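Local structure of peruvianin-I (Thevetia peruviana, 6ORM) at the interface of chains A and B. The protein acts as a cysteine peptidase of the latex, with the cupin fold of a germin-like protein. Residues are numbered along the deposited sequence; one frame, centred on the assembly and turned at random. Chains: chain A/B, Peruvianin-I.

Contacts 1 and 2 are neighbouring patches of one two-fold symmetric interface between two copies of the germin-like protein, their C-alpha centres about 9 Å apart. They share A:Leu126, the first residue of strand 126-129, and follow that strand in opposite directions: contact 1 reaches back to the loop before it, contact 2 runs on along it. In chain B the run 37-40 is continuous across both, joined by 3-10 helix 41-43 in contact 1 and by B:Phe64 with 3-10 helix 65-67 in contact 2. Backbone pairing and polar contacts thus pass into an apolar patch. The deposited assembly is a hexamer, as is typical of germins.

Contact 1: the interface of chains A and B. Residues chain A 120, 124-126; chain B 38-40, 43.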
loop_
_atom_site.group_PDB
_atom_site.type_symbol
_atom_site.label_atom_id
_atom_site.label_comp_id
_atom_site.label_asym_id
_atom_site.label_seq_id
_atom_site.Cartn_x
_atom_site.Cartn_y
_atom_site.Cartn_z
ATOM N N ARG A 120 -19.003 20.211 -18.887
ATOM C CA ARG A 120 -20.087 19.525 -19.572
ATOM C C ARG A 120 -19.521 18.320 -20.314
ATOM O O ARG A 120 -18.517 18.437 -21.024
ATOM C CB ARG A 120 -20.793 20.474 -20.540
ATOM C CG ARG A 120 -22.037 19.898 -21.200
ATOM C CD ARG A 120 -21.718 19.291 -22.559
ATOM N NE ARG A 120 -21.114 20.262 -23.469
ATOM C CZ ARG A 120 -21.759 20.859 -24.465
ATOM N NH1 ARG A 120 -23.037 20.585 -24.690
ATOM N NH2 ARG A 120 -21.126 21.730 -25.241
ATOM N N GLY A 124 -18.592 9.643 -24.659
ATOM C CA GLY A 124 -17.185 9.462 -24.939
ATOM C C GLY A 124 -16.267 10.189 -23.977
ATOM O O GLY A 124 -15.109 9.782 -23.805
ATOM N N ASP A 125 -16.759 11.265 -23.363
ATOM C CA ASP A 125 -15.956 12.075 -22.456
ATOM C C ASP A 125 -15.594 11.303 -21.187
ATOM O O ASP A 125 -16.358 10.472 -20.687
ATOM C CB ASP A 125 -16.716 13.354 -22.064
ATOM C CG ASP A 125 -16.509 14.507 -23.032
ATOM O OD1 ASP A 125 -15.365 14.754 -23.514
ATOM O OD2 ASP A 125 -17.528 15.180 -23.304
ATOM N N LEU A 126 -14.408 11.593 -20.660
ATOM C CA LEU A 126 -13.980 11.072 -19.373
ATOM C C LEU A 126 -13.777 12.240 -18.424
ATOM O O LEU A 126 -13.402 13.340 -18.840
ATOM C CB LEU A 126 -12.685 10.259 -19.472
ATOM C CG LEU A 126 -12.668 9.048 -20.400
ATOM C CD1 LEU A 126 -11.245 8.568 -20.535
ATOM C CD2 LEU A 126 -13.567 7.945 -19.862
ATOM N N ILE B 38 -11.203 16.783 -17.717
ATOM C CA ILE B 38 -11.939 16.100 -18.769
ATOM C C ILE B 38 -10.942 15.555 -19.782
ATOM O O ILE B 38 -9.888 16.155 -20.034
ATOM C CB ILE B 38 -12.966 17.043 -19.435
ATOM C CG1 ILE B 38 -13.851 16.285 -20.425
ATOM C CG2 ILE B 38 -12.269 18.216 -20.108
ATOM C CD1 ILE B 38 -14.907 17.154 -21.075
ATOM N N TYR B 39 -11.268 14.399 -20.357
ATOM C CA TYR B 39 -10.501 13.839 -21.462
ATOM C C TYR B 39 -11.460 13.366 -22.540
ATOM O O TYR B 39 -12.378 12.587 -22.266
ATOM C CB TYR B 39 -9.607 12.681 -21.017
ATOM C CG TYR B 39 -8.733 12.150 -22.132
ATOM C CD1 TYR B 39 -7.604 12.846 -22.545
ATOM C CD2 TYR B 39 -9.042 10.961 -22.777
ATOM C CE1 TYR B 39 -6.805 12.369 -23.568
ATOM C CE2 TYR B 39 -8.246 10.474 -23.798
ATOM C CZ TYR B 39 -7.131 11.184 -24.191
ATOM O OH TYR B 39 -6.336 10.707 -25.211
ATOM N N SER B 40 -11.223 13.824 -23.771
ATOM C CA SER B 40 -12.149 13.629 -24.877
ATOM C C SER B 40 -11.554 12.763 -25.983
ATOM O O SER B 40 -12.049 12.787 -27.113
ATOM C CB SER B 40 -12.593 14.981 -25.436
ATOM O OG SER B 40 -13.431 15.656 -24.515
ATOM N N LYS B 43 -13.612 10.387 -28.473
ATOM C CA LYS B 43 -14.411 10.920 -29.576
ATOM C C LYS B 43 -13.748 10.729 -30.909
ATOM O O LYS B 43 -14.432 10.849 -31.935
ATOM C CB LYS B 43 -14.686 12.381 -29.322
ATOM C CG LYS B 43 -15.388 12.280 -28.054
ATOM C CD LYS B 43 -15.297 13.423 -27.161
ATOM C CE LYS B 43 -15.579 12.774 -25.913
ATOM N NZ LYS B 43 -16.986 12.900 -25.929
HETATM O O HOH W 1 -12.593 10.282 -23.961
#
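A:Leu126 and B:Tyr39 join the two cupin chains through an antiparallel beta bridge, in which the short strand 38-39 of one germin-like subunit pairs alongside strand 126-129 of the other. The bridge is closed in both directions: A:Leu126 N donates to B:Tyr39 O at 2.8 Å, and B:Tyr39 N donates to A:Leu126 O at the same 2.8 Å. The two bonds differ in approach, the donor being tilted further from the carbonyl plane of A:Leu126 than from that of B:Tyr39. B:Tyr39 O has a second partner, a water 2.9 Å away that also meets A:Gly124 O, tying the loop before the strand to the same carbonyl. The side chains of the bridged pair run side by side in the same direction, and A:Leu126 CD1 lies 4.0 Å from B:Tyr39 CD2.

Beside the bridge, the side chain of A:Asp125 is met by several groups of chain B. Its CB faces the end of B:Lys43, and its CG is 3.5 Å from B:Lys43 CE. At the tip the carboxylate is sandwiched, with the lysine ammonium group over one face and the terminal methyl of B:Ile38 over the other. OD1 forms a salt bridge with B:Lys43 NZ at 3.4 Å and also lies next to the B:Ser40 hydroxyl, where the modelled separation is too short to be trusted. OD2, the other carboxylate oxygen, sits almost as near to the same ammonium group, which would probably favour the ionised carboxylate. The lysine crosses the aspartate at about a right angle, and the bend at its last torsion (chi4 -89°) sets the ammonium group nearly straight above A:Asp125 CG. From the strand side, B:Ile38 extends CG1 away from its backbone N (chi1 -173°) and continues fully extended at chi2, the two torsions together placing CD1 3.7 Å from A:Asp125 CG.

Contact 2: the interface of chains A and B. Residues chain A 96, 126-128; chain B 37, 64, 66-67.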
loop_
_atom_site.group_PDB
_atom_site.type_symbol
_atom_site.label_atom_id
_atom_site.label_comp_id
_atom_site.label_asym_id
_atom_site.label_seq_id
_atom_site.Cartn_x
_atom_site.Cartn_y
_atom_site.Cartn_z
ATOM N N LEU A 96 -13.455 7.450 -12.071
ATOM C CA LEU A 96 -13.260 7.846 -13.460
ATOM C C LEU A 96 -14.594 7.669 -14.178
ATOM O O LEU A 96 -15.046 6.540 -14.397
ATOM C CB LEU A 96 -12.152 7.018 -14.108
ATOM C CG LEU A 96 -11.738 7.354 -15.543
ATOM C CD1 LEU A 96 -11.435 8.839 -15.697
ATOM C CD2 LEU A 96 -10.532 6.519 -15.945
ATOM N N LEU A 126 -14.408 11.593 -20.660
ATOM C CA LEU A 126 -13.980 11.072 -19.373
ATOM C C LEU A 126 -13.777 12.240 -18.424
ATOM O O LEU A 126 -13.402 13.340 -18.840
ATOM C CB LEU A 126 -12.685 10.259 -19.472
ATOM C CG LEU A 126 -12.668 9.048 -20.400
ATOM C CD1 LEU A 126 -11.245 8.568 -20.535
ATOM C CD2 LEU A 126 -13.567 7.945 -19.862
ATOM N N PHE A 127 -14.034 11.988 -17.146
ATOM C CA PHE A 127 -13.841 12.985 -16.104
ATOM C C PHE A 127 -13.394 12.252 -14.851
ATOM O O PHE A 127 -14.012 11.255 -14.467
ATOM C CB PHE A 127 -15.131 13.775 -15.856
ATOM C CG PHE A 127 -14.938 15.016 -15.027
ATOM C CD1 PHE A 127 -15.059 14.968 -13.647
ATOM C CD2 PHE A 127 -14.652 16.229 -15.627
ATOM C CE1 PHE A 127 -14.892 16.107 -12.880
ATOM C CE2 PHE A 127 -14.482 17.373 -14.865
ATOM C CZ PHE A 127 -14.601 17.311 -13.491
ATOM N N ILE A 128 -12.325 12.735 -14.222
ATOM C CA ILE A 128 -11.704 12.055 -13.089
ATOM C C ILE A 128 -12.049 12.802 -11.806
ATOM O O ILE A 128 -11.928 14.031 -11.739
ATOM C CB ILE A 128 -10.180 11.917 -13.276
ATOM C CG1 ILE A 128 -9.564 11.146 -12.106
ATOM C CG2 ILE A 128 -9.508 13.276 -13.468
ATOM C CD1 ILE A 128 -9.920 9.667 -12.095
ATOM N N PHE B 37 -9.520 18.196 -16.126
ATOM C CA PHE B 37 -10.102 16.995 -15.549
ATOM C C PHE B 37 -11.058 16.287 -16.493
ATOM O O PHE B 37 -11.654 15.275 -16.112
ATOM C CB PHE B 37 -10.780 17.345 -14.221
ATOM C CG PHE B 37 -9.815 17.874 -13.203
ATOM C CD1 PHE B 37 -9.073 17.006 -12.424
ATOM C CD2 PHE B 37 -9.600 19.235 -13.075
ATOM C CE1 PHE B 37 -8.157 17.484 -11.507
ATOM C CE2 PHE B 37 -8.688 19.722 -12.158
ATOM C CZ PHE B 37 -7.963 18.844 -11.373
ATOM N N PHE B 64 -3.705 11.450 -20.271
ATOM C CA PHE B 64 -4.685 12.165 -19.458
ATOM C C PHE B 64 -3.957 12.573 -18.185
ATOM O O PHE B 64 -4.008 11.861 -17.173
ATOM C CB PHE B 64 -5.899 11.275 -19.184
ATOM C CG PHE B 64 -7.060 11.969 -18.518
ATOM C CD1 PHE B 64 -7.067 13.340 -18.306
ATOM C CD2 PHE B 64 -8.165 11.232 -18.122
ATOM C CE1 PHE B 64 -8.148 13.954 -17.694
ATOM C CE2 PHE B 64 -9.248 11.838 -17.513
ATOM C CZ PHE B 64 -9.241 13.201 -17.299
ATOM N N ALA B 66 -4.371 14.382 -15.667
ATOM C CA ALA B 66 -5.065 14.439 -14.386
ATOM C C ALA B 66 -5.148 13.086 -13.696
ATOM O O ALA B 66 -5.424 13.035 -12.493
ATOM C CB ALA B 66 -6.472 15.001 -14.571
ATOM N N LEU B 67 -4.916 11.992 -14.422
ATOM C CA LEU B 67 -4.910 10.673 -13.801
ATOM C C LEU B 67 -3.700 10.463 -12.904
ATOM O O LEU B 67 -3.707 9.537 -12.086
ATOM C CB LEU B 67 -4.946 9.585 -14.876
ATOM C CG LEU B 67 -6.221 9.499 -15.712
ATOM C CD1 LEU B 67 -6.127 8.350 -16.703
ATOM C CD2 LEU B 67 -7.437 9.343 -14.817
#
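A:Ile128 and B:Phe37 bury the most surface in this part of the cupin dimer interface, where strand 126-129 of one germin-like subunit meets two 3-10 helices of the other. Their backbones are joined by a hydrogen bond from A:Ile128 N to B:Phe37 O, 3.2 Å long, with the donor in the carbonyl plane and an angle of 152° at the hydrogen.

The two branches of A:Ile128 divide the surface of chain B between them. CG2 reaches B:Ala66 CB at 3.7 Å and B:Phe64 CZ at 3.8 Å, and also meets the B:Phe37 ring at its edge, in the ring plane. CG1 points away from the backbone N (chi1 -177°) and carries CD1 to B:Leu67 CD2, 3.7 Å away. B:Leu67 and B:Phe64 cross the isoleucine obliquely, and A:Leu96 adds CD1 beside both, 4.1 Å from B:Leu67 CD2.

On the other side of the backbone bond, the A:Phe127 ring lays one face over both B:Phe37 CB, 3.8 Å from its CE2, and the carbonyl oxygen that A:Ile128 grips, which sits near CD2. Replacing A:Phe127 with an alanine would probably strip that aromatic face from the carbonyl oxygen and leave a gap beside B:Phe37 CB. B:Phe64 in turn abuts B:Phe37 within its own chain, its ring edge directed at the carbonyl carbon and probably helping to position it.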